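Local coordinates for threonine phosphate decarboxylase-like enzyme (Sulfurospirillum multivorans, PDB 6OUX), which decarboxylates L-serine O-phosphate to ethanolamine O-phosphate with the help of pyridoxal phosphate, supplying a building block for norcobamide biosynthesis, at residues L58-Y62 with L285-F291; Y62-L67 with I278-C282. One frame throughout, in Å; residues are numbered along the deposited sequence.

Interaction 1: residues L58-Y62 with L285-F291; sequences LVLDY and LFVREDF
Tyr-62 and Phe-291 meet as a T-shaped pair: the edge of Phe-291 is turned to the face of the tyrosine, with ring centroids 5.3 Å apart and planes at 68°. The touching atom is Phe-291 CD1, 3.6 Å from Tyr-62 CE1. Leu-285 adds its CD1, 3.8 Å from Tyr-62 CD2. With CG anti to the carbonyl carbon (chi1 -83°), the tyrosine ring is carried into the bend between helices 277-286 and 289-314. One turn back, Val-59 CG2 lies at the rims of two phenylalanines, 3.9 Å from both Phe-286 CE1 and Phe-291 CZ, and Leu-58 CD2 packs on Phe-291 CE1. At the polar end a water 2.6 Å from Tyr-62 OH donates to Asp-290 OD2. That carboxylate also pairs with the N-cap residue Arg-288 in a salt bridge whose two hydrogen bonds, NE to OD1 and NH2 to OD2, are long and weak, while the arginine's stronger partner is Glu-66. Further out, Phe-246 stacks on Phe-286. Replacing Tyr-62 by an alanine would probably leave the Phe-291 edge without its aromatic face and cost the water one of its mates. The contact is thus an apolar, aromatic joint whose polar rim is bridged by water.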
# COMPACT_ATOMS: atom_id res chain seq x y z
N LEU A 58 -13.10 -18.89 3.77
CA LEU A 58 -12.70 -18.99 5.18
C LEU A 58 -12.39 -17.65 5.81
O LEU A 58 -12.92 -17.32 6.86
CB LEU A 58 -11.52 -19.92 5.37
CG LEU A 58 -11.04 -20.22 6.81
CD1 LEU A 58 -12.11 -21.05 7.48
CD2 LEU A 58 -9.71 -20.97 6.77
N VAL A 59 -11.51 -16.88 5.16
CA VAL A 59 -11.17 -15.55 5.65
C VAL A 59 -12.37 -14.62 5.71
O VAL A 59 -12.52 -13.92 6.69
CB VAL A 59 -10.03 -14.92 4.82
CG1 VAL A 59 -9.66 -13.53 5.36
CG2 VAL A 59 -8.78 -15.78 4.94
N LEU A 60 -13.22 -14.59 4.68
CA LEU A 60 -14.44 -13.75 4.70
C LEU A 60 -15.36 -14.12 5.87
O LEU A 60 -16.01 -13.25 6.49
CB LEU A 60 -15.21 -13.82 3.40
CG LEU A 60 -14.50 -13.12 2.22
CD1 LEU A 60 -15.15 -13.56 0.93
CD2 LEU A 60 -14.56 -11.59 2.44
N ASP A 61 -15.39 -15.40 6.21
CA ASP A 61 -16.24 -15.89 7.27
C ASP A 61 -15.72 -15.41 8.60
O ASP A 61 -16.52 -15.01 9.41
CB ASP A 61 -16.32 -17.42 7.24
CG ASP A 61 -17.22 -17.97 8.28
OD1 ASP A 61 -18.44 -17.71 8.21
OD2 ASP A 61 -16.69 -18.60 9.16
N TYR A 62 -14.40 -15.41 8.83
CA TYR A 62 -13.83 -14.81 10.00
C TYR A 62 -14.09 -13.30 10.09
O TYR A 62 -14.40 -12.76 11.17
CB TYR A 62 -12.33 -15.08 10.13
CG TYR A 62 -11.95 -16.40 10.74
CD1 TYR A 62 -11.77 -17.55 9.98
CD2 TYR A 62 -11.71 -16.48 12.07
CE1 TYR A 62 -11.38 -18.73 10.55
CE2 TYR A 62 -11.31 -17.65 12.65
CZ TYR A 62 -11.17 -18.76 11.89
OH TYR A 62 -10.77 -19.86 12.53
N LEU A 285 -4.64 -12.57 11.87
CA LEU A 285 -5.40 -13.77 11.69
C LEU A 285 -4.53 -14.92 11.19
O LEU A 285 -4.51 -16.01 11.75
CB LEU A 285 -6.54 -13.49 10.70
CG LEU A 285 -7.51 -14.64 10.51
CD1 LEU A 285 -8.33 -14.87 11.79
CD2 LEU A 285 -8.36 -14.27 9.33
N PHE A 286 -3.77 -14.63 10.14
CA PHE A 286 -3.03 -15.64 9.36
C PHE A 286 -2.00 -16.38 10.18
O PHE A 286 -1.58 -17.45 9.75
CB PHE A 286 -2.32 -15.00 8.16
CG PHE A 286 -3.23 -14.45 7.11
CD1 PHE A 286 -4.59 -14.75 7.06
CD2 PHE A 286 -2.72 -13.59 6.13
CE1 PHE A 286 -5.40 -14.20 6.06
CE2 PHE A 286 -3.51 -13.04 5.15
CZ PHE A 286 -4.84 -13.37 5.10
N VAL A 287 -1.66 -15.87 11.36
CA VAL A 287 -0.71 -16.57 12.26
C VAL A 287 -1.32 -17.15 13.53
O VAL A 287 -0.61 -17.79 14.34
CB VAL A 287 0.55 -15.68 12.50
CG1 VAL A 287 1.14 -15.25 11.16
CG2 VAL A 287 0.26 -14.46 13.35
N ARG A 288 -2.63 -17.03 13.71
CA ARG A 288 -3.27 -17.71 14.83
C ARG A 288 -3.31 -19.20 14.57
O ARG A 288 -3.65 -19.63 13.48
CB ARG A 288 -4.68 -17.19 15.06
CG ARG A 288 -4.80 -16.25 16.25
CD ARG A 288 -5.84 -15.24 15.97
NE ARG A 288 -7.14 -15.85 15.85
CZ ARG A 288 -8.24 -15.20 15.50
NH1 ARG A 288 -8.21 -13.93 15.16
NH2 ARG A 288 -9.38 -15.85 15.46
N GLU A 289 -2.96 -19.98 15.59
CA GLU A 289 -3.11 -21.43 15.62
C GLU A 289 -4.47 -21.97 15.14
O GLU A 289 -4.52 -22.94 14.37
CB GLU A 289 -2.85 -21.93 17.06
CG GLU A 289 -3.09 -23.42 17.31
CD GLU A 289 -4.52 -23.74 17.74
OE1 GLU A 289 -5.01 -23.11 18.72
OE2 GLU A 289 -5.14 -24.64 17.12
N ASP A 290 -5.54 -21.44 15.71
CA ASP A 290 -6.89 -21.92 15.40
C ASP A 290 -7.34 -21.61 13.93
O ASP A 290 -7.97 -22.43 13.25
CB ASP A 290 -7.90 -21.32 16.39
CG ASP A 290 -7.82 -19.76 16.51
OD1 ASP A 290 -6.73 -19.19 16.73
OD2 ASP A 290 -8.87 -19.10 16.41
N PHE A 291 -7.01 -20.42 13.45
CA PHE A 291 -7.20 -20.12 12.05
C PHE A 291 -6.36 -21.06 11.17
O PHE A 291 -6.85 -21.52 10.15
CB PHE A 291 -6.83 -18.66 11.74
CG PHE A 291 -6.83 -18.35 10.25
CD1 PHE A 291 -7.99 -18.07 9.60
CD2 PHE A 291 -5.66 -18.44 9.49
CE1 PHE A 291 -8.00 -17.82 8.23
CE2 PHE A 291 -5.64 -18.23 8.12
CZ PHE A 291 -6.83 -17.93 7.48
O HOH W 1 -10.76 -20.08 15.08

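Interaction 2: residues Y62-L67 with I278-C282; sequences YIDREL and IGEYC
The phenol oxygen of Tyr-281 donates a short hydrogen bond to Glu-66, OH to OE1 2.6 Å, tying helix 277-286 to helix 53-68 in this fold-type I pyridoxal-phosphate enzyme, of the aminotransferase class I and II family. The two short segments run nearly perpendicular, at 102°, with axes 12.3 Å apart, so long side chains must span the gap. Tyr-281 does most of this: with CG anti to the backbone N, its ring reaches across to the other helix. The hydroxyl meets OE1 from above the carboxylate plane, 46° out of it, while OE1 itself lies at the edge of the ring; the carboxylate and ring planes are nearly perpendicular. The glutamate's other oxygen, OE2, is engaged in a salt bridge with Arg-288, so both carboxylate oxygens have partners, which is likely to steady the group and keep it ionised. The phenol also comes near the backbone of the preceding turn, with OH 3.4 Å from Tyr-62 O, an atom that already accepts the helical bond from Glu-66 N.

Along the rest of its length, the ring is wedged among aliphatic chains. Ile-63 brings CG1 to 3.8 Å from Tyr-281 CE2, and Ile-278 CD1 touches Leu-67 CD1. Tyr-73 of the second subunit also packs on Ile-63, placing the joint beside the dimer interface. Leu-67 covers one face of the Tyr-281 ring in a CH-pi contact, its CD1 3.9 Å from the ring centroid and only 10° off the normal.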
# COMPACT_ATOMS: atom_id res chain seq x y z
N TYR A 62 -14.40 -15.41 8.83
CA TYR A 62 -13.83 -14.81 10.00
C TYR A 62 -14.09 -13.30 10.09
O TYR A 62 -14.40 -12.76 11.17
CB TYR A 62 -12.33 -15.08 10.13
CG TYR A 62 -11.95 -16.40 10.74
CD1 TYR A 62 -11.77 -17.55 9.98
CD2 TYR A 62 -11.71 -16.48 12.07
CE1 TYR A 62 -11.38 -18.73 10.55
CE2 TYR A 62 -11.31 -17.65 12.65
CZ TYR A 62 -11.17 -18.76 11.89
OH TYR A 62 -10.77 -19.86 12.53
N ILE A 63 -14.02 -12.62 8.94
CA ILE A 63 -14.33 -11.20 8.89
C ILE A 63 -15.82 -10.96 9.30
O ILE A 63 -16.10 -10.11 10.13
CB ILE A 63 -13.98 -10.62 7.54
CG1 ILE A 63 -12.47 -10.66 7.35
CG2 ILE A 63 -14.50 -9.19 7.44
CD1 ILE A 63 -12.01 -10.21 5.98
N ASP A 64 -16.73 -11.70 8.70
CA ASP A 64 -18.12 -11.55 8.96
C ASP A 64 -18.38 -11.75 10.43
O ASP A 64 -19.06 -10.93 11.04
CB ASP A 64 -18.92 -12.56 8.15
CG ASP A 64 -20.42 -12.39 8.29
OD1 ASP A 64 -20.88 -11.31 8.65
OD2 ASP A 64 -21.16 -13.37 8.04
N ARG A 65 -17.84 -12.85 10.98
CA ARG A 65 -18.14 -13.25 12.34
C ARG A 65 -17.45 -12.35 13.35
O ARG A 65 -18.04 -11.99 14.36
CB ARG A 65 -17.84 -14.74 12.63
CG ARG A 65 -18.77 -15.76 11.89
CD ARG A 65 -18.19 -17.22 11.66
NE ARG A 65 -17.33 -17.36 12.77
CZ ARG A 65 -16.04 -17.52 12.86
NH1 ARG A 65 -15.62 -17.39 14.06
NH2 ARG A 65 -15.21 -17.92 11.90
N GLU A 66 -16.22 -11.98 13.08
CA GLU A 66 -15.40 -11.26 14.05
C GLU A 66 -15.39 -9.72 13.90
O GLU A 66 -15.08 -9.01 14.86
CB GLU A 66 -13.95 -11.75 14.07
CG GLU A 66 -13.79 -13.23 14.40
CD GLU A 66 -12.33 -13.65 14.58
OE1 GLU A 66 -11.43 -12.89 14.21
OE2 GLU A 66 -12.06 -14.79 15.04
N LEU A 67 -15.70 -9.23 12.71
CA LEU A 67 -15.64 -7.78 12.48
C LEU A 67 -16.95 -7.16 12.18
O LEU A 67 -17.25 -6.07 12.66
CB LEU A 67 -14.67 -7.42 11.33
CG LEU A 67 -13.20 -7.73 11.60
CD1 LEU A 67 -12.37 -7.23 10.44
CD2 LEU A 67 -12.62 -7.18 12.88
N ILE A 278 -7.45 -3.29 7.68
CA ILE A 278 -7.96 -4.62 7.30
C ILE A 278 -6.78 -5.54 7.03
O ILE A 278 -6.86 -6.69 7.36
CB ILE A 278 -8.97 -4.58 6.12
CG1 ILE A 278 -9.62 -5.94 5.84
CG2 ILE A 278 -8.33 -4.10 4.84
CD1 ILE A 278 -10.36 -6.49 7.06
N GLY A 279 -5.69 -5.00 6.46
CA GLY A 279 -4.46 -5.72 6.23
C GLY A 279 -3.89 -6.30 7.51
O GLY A 279 -3.51 -7.50 7.54
N GLU A 280 -3.79 -5.44 8.52
CA GLU A 280 -3.33 -5.85 9.83
C GLU A 280 -4.17 -6.93 10.46
O GLU A 280 -3.60 -7.86 10.99
CB GLU A 280 -3.26 -4.68 10.79
CG GLU A 280 -2.74 -5.10 12.13
CD GLU A 280 -2.52 -3.93 13.07
OE1 GLU A 280 -2.70 -2.74 12.68
OE2 GLU A 280 -2.21 -4.22 14.23
N TYR A 281 -5.51 -6.78 10.46
CA TYR A 281 -6.42 -7.79 10.95
C TYR A 281 -6.05 -9.14 10.28
O TYR A 281 -5.93 -10.17 10.94
CB TYR A 281 -7.88 -7.46 10.61
CG TYR A 281 -8.79 -8.62 10.89
CD1 TYR A 281 -9.23 -8.89 12.20
CD2 TYR A 281 -9.13 -9.53 9.89
CE1 TYR A 281 -10.03 -10.00 12.50
CE2 TYR A 281 -9.91 -10.67 10.20
CZ TYR A 281 -10.34 -10.90 11.49
OH TYR A 281 -11.13 -12.00 11.80
N CYS A 282 -5.88 -9.11 8.98
CA CYS A 282 -5.66 -10.35 8.22
C CYS A 282 -4.32 -10.95 8.57
O CYS A 282 -4.19 -12.16 8.73
CB CYS A 282 -5.73 -10.09 6.72
SG CYS A 282 -7.41 -9.88 6.08

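Overall arrangement
From the N terminus, helix 53-68 supplies the first partner of both contacts: residues 58-62 for interaction 1, then 62-67 for interaction 2, with Tyr-62 shared. The chain then runs through the seven-stranded sheet and its helices before returning at helix 277-286. Interaction 2 closes the inner loop, of 210 residues, at 278-282; interaction 1 closes the outer one at 285-291, where the chain turns into helix 289-314. The loops are therefore nested, not crossed. Their centres lie about 8 Å apart, and the salt bridge from Arg-288 NH2 to Glu-66 OE2, 2.9 Å, joins them directly. Together they tie helix 53-68 to two successive helices, away from the substrate-binding residues.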